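Local structure of In2-1 family protein, glutathione transferase lambda3 (Populus trichocarpa, 4PQI) at residues A[41-46]-A[133-138]; A[47-52]-A[181-186]; A[140-145]-A[187-192]. The protein binds glutathione and probably catalyses glutathione-dependent thiol transfer, as a monomeric lambda-class glutathione transferase of a terrestrial plant. All blocks are in the same frame, centred on the assembly; numbering follows the deposited sequence.

Interaction 1 (A[41-46]-A[133-138]). With GSH (glutathione), chain B.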
loop_
_atom_site.group_PDB
_atom_site.type_symbol
_atom_site.label_atom_id
_atom_site.label_comp_id
_atom_site.label_asym_id
_atom_site.label_seq_id
_atom_site.Cartn_x
_atom_site.Cartn_y
_atom_site.Cartn_z
ATOM N N CYS A 41 -3.392 -3.536 -7.364
ATOM C CA CYS A 41 -3.682 -2.145 -7.033
ATOM C C CYS A 41 -2.866 -1.744 -5.807
ATOM O O CYS A 41 -2.970 -2.405 -4.759
ATOM C CB CYS A 41 -5.172 -1.947 -6.749
ATOM S SG CYS A 41 -5.570 -0.375 -5.928
ATOM N N PRO A 42 -2.052 -0.682 -5.940
ATOM C CA PRO A 42 -1.176 -0.230 -4.851
ATOM C C PRO A 42 -1.953 0.411 -3.691
ATOM O O PRO A 42 -1.483 0.344 -2.550
ATOM C CB PRO A 42 -0.230 0.777 -5.538
ATOM C CG PRO A 42 -0.984 1.261 -6.722
ATOM C CD PRO A 42 -1.880 0.125 -7.166
ATOM N N PHE A 43 -3.123 0.996 -3.957
ATOM C CA PHE A 43 -3.922 1.553 -2.857
ATOM C C PHE A 43 -4.468 0.411 -2.003
ATOM O O PHE A 43 -4.391 0.453 -0.771
ATOM C CB PHE A 43 -5.064 2.434 -3.363
ATOM C CG PHE A 43 -4.602 3.676 -4.077
ATOM C CD1 PHE A 43 -4.235 4.809 -3.361
ATOM C CD2 PHE A 43 -4.542 3.710 -5.468
ATOM C CE1 PHE A 43 -3.807 5.959 -4.022
ATOM C CE2 PHE A 43 -4.119 4.848 -6.131
ATOM C CZ PHE A 43 -3.745 5.977 -5.404
ATOM N N ALA A 44 -5.004 -0.611 -2.669
ATOM C CA ALA A 44 -5.462 -1.813 -1.980
ATOM C C ALA A 44 -4.307 -2.552 -1.288
ATOM O O ALA A 44 -4.475 -3.112 -0.205
ATOM C CB ALA A 44 -6.175 -2.740 -2.962
ATOM N N GLN A 45 -3.133 -2.554 -1.916
ATOM C CA GLN A 45 -1.987 -3.216 -1.315
ATOM C C GLN A 45 -1.701 -2.684 0.083
ATOM O O GLN A 45 -1.355 -3.459 0.966
ATOM C CB GLN A 45 -0.744 -3.080 -2.187
ATOM C CG GLN A 45 0.420 -3.931 -1.701
ATOM C CD GLN A 45 1.624 -3.803 -2.590
ATOM O OE1 GLN A 45 1.633 -2.986 -3.519
ATOM N NE2 GLN A 45 2.643 -4.625 -2.340
ATOM N N ARG A 46 -1.860 -1.373 0.276
ATOM C CA ARG A 46 -1.738 -0.780 1.609
ATOM C C ARG A 46 -2.570 -1.563 2.621
ATOM O O ARG A 46 -2.080 -1.953 3.665
ATOM C CB ARG A 46 -2.194 0.672 1.606
ATOM C CG ARG A 46 -1.258 1.661 0.939
ATOM C CD ARG A 46 -1.996 2.972 0.680
ATOM N NE ARG A 46 -1.109 4.072 0.281
ATOM C CZ ARG A 46 -1.536 5.267 -0.121
ATOM N NH1 ARG A 46 -2.842 5.519 -0.211
ATOM N NH2 ARG A 46 -0.664 6.209 -0.458
ATOM N N LYS A 133 0.509 14.207 -2.589
ATOM C CA LYS A 133 1.486 15.099 -3.224
ATOM C C LYS A 133 2.715 14.342 -3.760
ATOM O O LYS A 133 3.216 14.657 -4.846
ATOM C CB LYS A 133 1.920 16.247 -2.312
ATOM C CG LYS A 133 2.942 17.176 -2.983
ATOM C CD LYS A 133 3.181 18.464 -2.208
ATOM C CE LYS A 133 4.145 19.389 -2.949
ATOM N NZ LYS A 133 3.574 19.902 -4.230
ATOM N N PHE A 134 3.197 13.355 -3.004
ATOM C CA PHE A 134 4.251 12.463 -3.497
ATOM C C PHE A 134 3.835 11.777 -4.808
ATOM O O PHE A 134 4.567 11.814 -5.806
ATOM C CB PHE A 134 4.636 11.411 -2.442
ATOM C CG PHE A 134 5.662 10.408 -2.935
ATOM C CD1 PHE A 134 7.008 10.719 -2.927
ATOM C CD2 PHE A 134 5.271 9.173 -3.430
ATOM C CE1 PHE A 134 7.947 9.829 -3.405
ATOM C CE2 PHE A 134 6.205 8.277 -3.897
ATOM C CZ PHE A 134 7.548 8.606 -3.886
ATOM N N ASN A 135 2.660 11.150 -4.804
ATOM C CA ASN A 135 2.192 10.454 -5.998
ATOM C C ASN A 135 1.968 11.433 -7.134
ATOM O O ASN A 135 2.328 11.155 -8.274
ATOM C CB ASN A 135 0.907 9.666 -5.724
ATOM C CG ASN A 135 1.149 8.444 -4.883
ATOM O OD1 ASN A 135 2.284 7.975 -4.764
ATOM N ND2 ASN A 135 0.079 7.903 -4.304
ATOM N N GLY A 136 1.393 12.587 -6.801
ATOM C CA GLY A 136 1.114 13.622 -7.777
ATOM C C GLY A 136 2.371 14.094 -8.480
ATOM O O GLY A 136 2.380 14.320 -9.692
ATOM N N THR A 137 3.442 14.234 -7.713
ATOM C CA THR A 137 4.689 14.751 -8.247
ATOM C C THR A 137 5.374 13.734 -9.168
ATOM O O THR A 137 5.703 14.064 -10.316
ATOM C CB THR A 137 5.658 15.180 -7.108
ATOM O OG1 THR A 137 5.027 16.183 -6.299
ATOM C CG2 THR A 137 6.928 15.757 -7.684
ATOM N N VAL A 138 5.583 12.509 -8.676
ATOM C CA VAL A 138 6.328 11.506 -9.448
ATOM C C VAL A 138 5.554 11.010 -10.680
ATOM O O VAL A 138 6.119 10.889 -11.765
ATOM C CB VAL A 138 6.787 10.298 -8.598
ATOM C CG1 VAL A 138 7.667 9.363 -9.436
ATOM C CG2 VAL A 138 7.566 10.749 -7.377
HETATM N N1 GSH B . -8.079 7.346 -3.184
HETATM C CA1 GSH B . -8.433 5.942 -3.340
HETATM C C1 GSH B . -7.832 5.131 -2.220
HETATM O O11 GSH B . -8.430 4.152 -1.718
HETATM O O12 GSH B . -6.721 5.440 -1.751
HETATM C CB1 GSH B . -7.952 5.456 -4.705
HETATM C CG1 GSH B . -8.170 3.962 -4.920
HETATM C CD1 GSH B . -8.046 3.669 -6.401
HETATM O OE1 GSH B . -7.924 4.724 -7.315
HETATM N N2 GSH B . -8.039 2.410 -6.829
HETATM C CA2 GSH B . -7.951 2.165 -8.260
HETATM C C2 GSH B . -9.299 1.841 -8.839
HETATM O O2 GSH B . -10.254 1.147 -8.080
HETATM C CB2 GSH B . -6.985 1.018 -8.540
HETATM S SG2 GSH B . -5.267 1.575 -8.603
HETATM N N3 GSH B . -9.537 2.218 -10.085
HETATM C CA3 GSH B . -10.579 1.574 -10.861
HETATM C C3 GSH B . -11.596 2.596 -11.303
HETATM O O31 GSH B . -12.615 2.245 -11.948
HETATM O O32 GSH B . -11.424 3.808 -11.019
HETATM O O HOH W 1 2.017 7.466 -1.578
#
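A thin, partly buried contact, joined mainly through one water, between Phe-43, Arg-46 and Asn-135 spans the interface of the thioredoxin-like N-terminal domain and the helical C-terminal domain, beside bound glutathione. Helix 42-54 supplies Phe-43 and Arg-46, helix 118-139 the amide of Asn-135; the nearest CA atoms, of Phe-43 and Asn-135, stay 11.2 Å apart. Asn-135 ND2 comes obliquely to the Phe-43 ring, 4.4 Å from CE1, and lies 4.3 Å from Arg-46 NH2. A water at the edge of the guanidinium joins Arg-46 NH2 to Asn-135 OD1 through two weak bonds. The Arg-46 chain runs extended from CG to NE, carrying the guanidinium toward Asn-135; its NE donates to Ala-181 O and its NH1 to Ser-97 OG. Glutathione CB1 sits over the centre of one Phe-43 face, 3.8 Å above the plane. Cys-41 is the N-cap of helix 42-54: with SG anti to the backbone N (chi1 165°), it accepts from Ala-44 N over 3.3 Å in a nearly straight bond (173°). The same SG lies 3.3 Å from glutathione SG2. The cap fixes the rotation of Cys-41 beside the ligand sulfur, while the segments share no direct hydrogen bond.

Interaction 2 (A[47-52]-A[181-186])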
loop_
_atom_site.group_PDB
_atom_site.type_symbol
_atom_site.label_atom_id
_atom_site.label_comp_id
_atom_site.label_asym_id
_atom_site.label_seq_id
_atom_site.Cartn_x
_atom_site.Cartn_y
_atom_site.Cartn_z
ATOM N N VAL A 47 -3.838 -1.803 2.304
ATOM C CA VAL A 47 -4.714 -2.447 3.272
ATOM C C VAL A 47 -4.335 -3.915 3.417
ATOM O O VAL A 47 -4.355 -4.476 4.527
ATOM C CB VAL A 47 -6.190 -2.309 2.874
ATOM C CG1 VAL A 47 -7.079 -2.805 4.000
ATOM C CG2 VAL A 47 -6.508 -0.851 2.538
ATOM N N TRP A 48 -3.957 -4.527 2.300
ATOM C CA TRP A 48 -3.505 -5.915 2.289
ATOM C C TRP A 48 -2.339 -6.176 3.263
ATOM O O TRP A 48 -2.391 -7.099 4.071
ATOM C CB TRP A 48 -3.118 -6.285 0.863
ATOM C CG TRP A 48 -2.883 -7.737 0.611
ATOM C CD1 TRP A 48 -2.967 -8.767 1.511
ATOM C CD2 TRP A 48 -2.510 -8.326 -0.638
ATOM N NE1 TRP A 48 -2.674 -9.955 0.893
ATOM C CE2 TRP A 48 -2.392 -9.711 -0.426
ATOM C CE3 TRP A 48 -2.264 -7.812 -1.915
ATOM C CZ2 TRP A 48 -2.038 -10.592 -1.451
ATOM C CZ3 TRP A 48 -1.920 -8.685 -2.924
ATOM C CH2 TRP A 48 -1.803 -10.055 -2.689
ATOM N N ILE A 49 -1.291 -5.360 3.172
ATOM C CA ILE A 49 -0.146 -5.470 4.064
ATOM C C ILE A 49 -0.555 -5.300 5.529
ATOM O O ILE A 49 -0.091 -6.046 6.395
ATOM C CB ILE A 49 0.916 -4.397 3.734
ATOM C CG1 ILE A 49 1.332 -4.504 2.262
ATOM C CG2 ILE A 49 2.119 -4.511 4.685
ATOM C CD1 ILE A 49 2.027 -3.235 1.726
ATOM N N THR A 50 -1.410 -4.313 5.796
ATOM C CA THR A 50 -1.875 -4.052 7.153
ATOM C C THR A 50 -2.630 -5.261 7.709
ATOM O O THR A 50 -2.384 -5.687 8.843
ATOM C CB THR A 50 -2.767 -2.764 7.246
ATOM O OG1 THR A 50 -2.089 -1.642 6.675
ATOM C CG2 THR A 50 -3.102 -2.453 8.679
ATOM N N ARG A 51 -3.535 -5.815 6.902
ATOM C CA ARG A 51 -4.293 -7.024 7.250
ATOM C C ARG A 51 -3.368 -8.165 7.657
ATOM O O ARG A 51 -3.576 -8.833 8.682
ATOM C CB ARG A 51 -5.133 -7.456 6.044
ATOM C CG ARG A 51 -5.787 -8.832 6.146
ATOM C CD ARG A 51 -6.456 -9.145 4.805
ATOM N NE ARG A 51 -6.952 -10.512 4.661
ATOM C CZ ARG A 51 -6.284 -11.517 4.097
ATOM N NH1 ARG A 51 -5.045 -11.360 3.649
ATOM N NH2 ARG A 51 -6.859 -12.703 4.006
ATOM N N ASN A 52 -2.346 -8.377 6.832
ATOM C CA ASN A 52 -1.380 -9.446 7.027
ATOM C C ASN A 52 -0.580 -9.245 8.316
ATOM O O ASN A 52 -0.543 -10.127 9.177
ATOM C CB ASN A 52 -0.445 -9.548 5.810
ATOM C CG ASN A 52 -1.163 -10.035 4.540
ATOM O OD1 ASN A 52 -2.351 -10.366 4.569
ATOM N ND2 ASN A 52 -0.440 -10.065 3.420
ATOM N N ALA A 181 1.915 2.936 3.857
ATOM C CA ALA A 181 1.290 3.875 2.926
ATOM C C ALA A 181 2.162 4.124 1.690
ATOM O O ALA A 181 1.650 4.201 0.561
ATOM C CB ALA A 181 0.972 5.208 3.639
ATOM N N TYR A 182 3.475 4.225 1.900
ATOM C CA TYR A 182 4.402 4.569 0.820
ATOM C C TYR A 182 4.949 3.412 -0.020
ATOM O O TYR A 182 5.152 3.554 -1.240
ATOM C CB TYR A 182 5.567 5.399 1.372
ATOM C CG TYR A 182 5.161 6.830 1.587
ATOM C CD1 TYR A 182 5.161 7.723 0.534
ATOM C CD2 TYR A 182 4.732 7.278 2.832
ATOM C CE1 TYR A 182 4.773 9.027 0.712
ATOM C CE2 TYR A 182 4.336 8.588 3.020
ATOM C CZ TYR A 182 4.360 9.453 1.950
ATOM O OH TYR A 182 3.972 10.759 2.098
ATOM N N ILE A 183 5.218 2.289 0.628
ATOM C CA ILE A 183 5.921 1.197 -0.045
ATOM C C ILE A 183 5.288 0.685 -1.354
ATOM O O ILE A 183 6.022 0.376 -2.285
ATOM C CB ILE A 183 6.317 0.017 0.928
ATOM C CG1 ILE A 183 7.342 -0.915 0.274
ATOM C CG2 ILE A 183 5.109 -0.819 1.335
ATOM C CD1 ILE A 183 8.661 -0.270 -0.089
ATOM N N PRO A 184 3.937 0.608 -1.452
ATOM C CA PRO A 184 3.446 0.088 -2.739
ATOM C C PRO A 184 3.807 0.984 -3.921
ATOM O O PRO A 184 4.000 0.506 -5.051
ATOM C CB PRO A 184 1.920 0.077 -2.557
ATOM C CG PRO A 184 1.714 0.025 -1.076
ATOM C CD PRO A 184 2.824 0.873 -0.523
ATOM N N PHE A 185 3.915 2.279 -3.661
ATOM C CA PHE A 185 4.181 3.231 -4.733
ATOM C C PHE A 185 5.681 3.315 -5.012
ATOM O O PHE A 185 6.112 3.326 -6.177
ATOM C CB PHE A 185 3.529 4.586 -4.418
ATOM C CG PHE A 185 2.023 4.523 -4.420
ATOM C CD1 PHE A 185 1.312 4.630 -5.614
ATOM C CD2 PHE A 185 1.320 4.290 -3.241
ATOM C CE1 PHE A 185 -0.085 4.531 -5.625
ATOM C CE2 PHE A 185 -0.070 4.191 -3.246
ATOM C CZ PHE A 185 -0.773 4.316 -4.435
ATOM N N VAL A 186 6.480 3.313 -3.946
ATOM C CA VAL A 186 7.927 3.289 -4.101
ATOM C C VAL A 186 8.359 2.007 -4.814
ATOM O O VAL A 186 9.197 2.057 -5.710
ATOM C CB VAL A 186 8.663 3.452 -2.746
ATOM C CG1 VAL A 186 10.189 3.188 -2.919
ATOM C CG2 VAL A 186 8.411 4.835 -2.163
#
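Ile-49 reaches from helix 42-54 to Ile-183 and Pro-184 of helix 177-197 with a single methyl group, CD1. Its CG1 lies anti to the carbonyl carbon (chi1 -56°) and the chain then extends, pushing CD1 to the front of the side chain. That methyl meets Ile-183 CG2 at 3.9 Å and, more loosely, Pro-184 CG at 4.3 Å. On the other helix, the CG1 branch of Ile-183 leads off from Ile-49, CG1 being anti to the backbone N (chi1 -166°), while CG2, set between the backbone N and the carbonyl carbon, faces Ile-49. The two isoleucines cross at about a right angle, branch methyl against chain end. This buried apolar touch lies at the domain interface of the GST fold, where helix 42-54, which follows the first strand of the thioredoxin-like domain, packs on a long helix of the all-helical domain. Helix 177-197 is kinked here: the proline nitrogen of Pro-184 has no hydrogen to give, and Phe-185 N also lacks a bond to the turn before, making only a weak one to Tyr-182 O. The Pro-184 ring presents its CG to Ile-49 and also packs on Pro-42 and Gln-45, while Ile-49 also touches Thr-224.

Interaction 3 (A[140-145]-A[187-192])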
loop_
_atom_site.group_PDB
_atom_site.type_symbol
_atom_site.label_atom_id
_atom_site.label_comp_id
_atom_site.label_asym_id
_atom_site.label_seq_id
_atom_site.Cartn_x
_atom_site.Cartn_y
_atom_site.Cartn_z
ATOM N N THR A 140 3.524 12.479 -12.511
ATOM C CA THR A 140 3.435 13.484 -13.565
ATOM C C THR A 140 4.817 13.892 -14.074
ATOM O O THR A 140 4.953 14.886 -14.784
ATOM C CB THR A 140 2.680 14.749 -13.089
ATOM O OG1 THR A 140 3.336 15.304 -11.940
ATOM C CG2 THR A 140 1.247 14.408 -12.720
ATOM N N ALA A 141 5.841 13.123 -13.716
ATOM C CA ALA A 141 7.219 13.499 -14.044
ATOM C C ALA A 141 7.817 12.719 -15.227
ATOM O O ALA A 141 8.941 13.002 -15.664
ATOM C CB ALA A 141 8.100 13.346 -12.818
ATOM N N PHE A 142 7.061 11.754 -15.747
ATOM C CA PHE A 142 7.598 10.794 -16.707
ATOM C C PHE A 142 8.044 11.422 -18.012
ATOM O O PHE A 142 8.925 10.886 -18.685
ATOM C CB PHE A 142 6.603 9.662 -16.968
ATOM C CG PHE A 142 6.231 8.902 -15.738
ATOM C CD1 PHE A 142 7.169 8.665 -14.747
ATOM C CD2 PHE A 142 4.936 8.457 -15.548
ATOM C CE1 PHE A 142 6.824 7.981 -13.602
ATOM C CE2 PHE A 142 4.582 7.771 -14.401
ATOM C CZ PHE A 142 5.524 7.533 -13.427
ATOM N N LYS A 143 7.455 12.559 -18.368
ATOM C CA LYS A 143 7.792 13.205 -19.639
ATOM C C LYS A 143 8.867 14.286 -19.509
ATOM O O LYS A 143 9.224 14.923 -20.491
ATOM C CB LYS A 143 6.541 13.772 -20.324
ATOM C CG LYS A 143 5.576 12.708 -20.843
ATOM C CD LYS A 143 4.561 13.294 -21.819
ATOM C CE LYS A 143 3.569 12.242 -22.310
ATOM N NZ LYS A 143 2.628 11.794 -21.237
ATOM N N GLY A 144 9.389 14.488 -18.303
ATOM C CA GLY A 144 10.347 15.556 -18.090
ATOM C C GLY A 144 11.686 15.082 -17.566
ATOM O O GLY A 144 11.966 13.882 -17.539
ATOM N N ASP A 145 12.519 16.034 -17.155
ATOM C CA ASP A 145 13.790 15.716 -16.521
ATOM C C ASP A 145 13.501 15.136 -15.141
ATOM O O ASP A 145 13.000 15.837 -14.253
ATOM C CB ASP A 145 14.653 16.971 -16.411
ATOM C CG ASP A 145 16.086 16.665 -16.017
ATOM O OD1 ASP A 145 16.997 16.965 -16.819
ATOM O OD2 ASP A 145 16.308 16.134 -14.908
ATOM N N GLU A 187 7.763 0.875 -4.427
ATOM C CA GLU A 187 7.977 -0.422 -5.088
ATOM C C GLU A 187 7.825 -0.316 -6.610
ATOM O O GLU A 187 8.732 -0.678 -7.376
ATOM C CB GLU A 187 6.988 -1.469 -4.530
ATOM C CG GLU A 187 6.840 -2.770 -5.348
ATOM C CD GLU A 187 5.685 -3.689 -4.868
ATOM O OE1 GLU A 187 5.173 -3.520 -3.727
ATOM O OE2 GLU A 187 5.296 -4.594 -5.647
ATOM N N ARG A 188 6.679 0.190 -7.049
ATOM C CA ARG A 188 6.381 0.265 -8.475
ATOM C C ARG A 188 7.223 1.332 -9.174
ATOM O O ARG A 188 7.736 1.107 -10.259
ATOM C CB ARG A 188 4.891 0.525 -8.690
ATOM C CG ARG A 188 4.029 -0.636 -8.259
ATOM C CD ARG A 188 2.584 -0.216 -8.062
ATOM N NE ARG A 188 1.721 -1.372 -7.841
ATOM C CZ ARG A 188 1.694 -2.069 -6.710
ATOM N NH1 ARG A 188 2.490 -1.727 -5.703
ATOM N NH2 ARG A 188 0.878 -3.110 -6.587
ATOM N N LEU A 189 7.369 2.488 -8.536
ATOM C CA LEU A 189 8.164 3.574 -9.098
ATOM C C LEU A 189 9.622 3.154 -9.289
ATOM O O LEU A 189 10.233 3.459 -10.315
ATOM C CB LEU A 189 8.054 4.838 -8.237
ATOM C CG LEU A 189 6.678 5.526 -8.300
ATOM C CD1 LEU A 189 6.591 6.637 -7.259
ATOM C CD2 LEU A 189 6.365 6.066 -9.696
ATOM N N ASN A 190 10.163 2.441 -8.304
ATOM C CA ASN A 190 11.536 1.978 -8.351
ATOM C C ASN A 190 11.757 1.123 -9.599
ATOM O O ASN A 190 12.705 1.341 -10.364
ATOM C CB ASN A 190 11.864 1.180 -7.086
ATOM C CG ASN A 190 13.344 0.928 -6.925
ATOM O OD1 ASN A 190 14.162 1.438 -7.696
ATOM N ND2 ASN A 190 13.703 0.155 -5.908
ATOM N N ILE A 191 10.863 0.163 -9.818
ATOM C CA ILE A 191 10.967 -0.718 -10.985
ATOM C C ILE A 191 10.793 0.039 -12.301
ATOM O O ILE A 191 11.569 -0.158 -13.252
ATOM C CB ILE A 191 9.928 -1.850 -10.927
ATOM C CG1 ILE A 191 10.083 -2.661 -9.643
ATOM C CG2 ILE A 191 10.062 -2.768 -12.128
ATOM C CD1 ILE A 191 8.908 -3.592 -9.381
ATOM N N PHE A 192 9.779 0.902 -12.355
ATOM C CA PHE A 192 9.438 1.590 -13.601
ATOM C C PHE A 192 10.528 2.566 -14.032
ATOM O O PHE A 192 10.985 2.522 -15.176
ATOM C CB PHE A 192 8.083 2.291 -13.493
ATOM C CG PHE A 192 7.631 2.964 -14.768
ATOM C CD1 PHE A 192 7.548 2.250 -15.965
ATOM C CD2 PHE A 192 7.259 4.304 -14.766
ATOM C CE1 PHE A 192 7.117 2.866 -17.135
ATOM C CE2 PHE A 192 6.829 4.924 -15.934
ATOM C CZ PHE A 192 6.754 4.206 -17.118
#
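Around Phe-142 the chain folds into a type I beta turn, from Ala-141 to Gly-144, closed by Gly-144 N bonding to Ala-141 O at 3.1 Å; facing it through Leu-189 and Phe-192 is a regular turn of helix 177-197. The turn belongs to the loop that leaves helix 118-139 and ends at Asp-145, the N-cap of helix 146-149. Between the two backbones the nearest CA atoms are those of Phe-142 and Phe-192, 9.9 Å apart, a distance spanned by side chains. Phe-142, with CG anti to the carbonyl carbon (chi1 -59°), directs its ring at the helix. Phe-192 answers with CG anti to its backbone N (chi1 -177°), which brings the CD2-CE2 edge of its ring over the Phe-142 face. The pair is a T-shaped stack: centroids 5.0 Å apart, planes at 84°, with Phe-192 CE2 above the ring centre and 3.8 Å from Phe-142 CE1. Leu-189 arrives differently, its CD2 methyl lying near the ring plane at the far edge, 4.1 Å from Phe-142 CZ. The contact thus joins a connection between two helices to helix 177-197 of the all-helical C-terminal domain of the GST fold. Replacing Phe-142 by an alanine would probably leave the Phe-192 edge without the face it packs on and open a gap beside Leu-189 CD2. More aromatic edge-to-face contacts surround the pair: Phe-142 also meets Phe-239, and Phe-192 meets Tyr-235 and Phe-197. Leu-189 also packs against Phe-134 and Tyr-139 of helix 118-139.

Overall arrangement
Interactions 1 and 2 share helix 42-54, interactions 2 and 3 share helix 177-197, and the latter helix passes close to all three. Interaction 1 supplies Cys-41, Pro-42 and Phe-43 to the glutathione pocket; the side chains of Pro-184 in interaction 2 and Leu-189 in interaction 3 are about 10 and 13 Å from the ligand. Phe-43 CE1 packs 3.5 Å from Phe-185 CZ, tying interaction 1 to interaction 2, whose centres are 10 Å apart. Gln-45 bridges interactions 1 and 3, its OE1 2.7 Å from Arg-188 NH1, while Val-138 CG1 packs 3.6 Å from Leu-189 CD2. Interactions 2 and 3, 19 Å apart between centres, adjoin only along the chain.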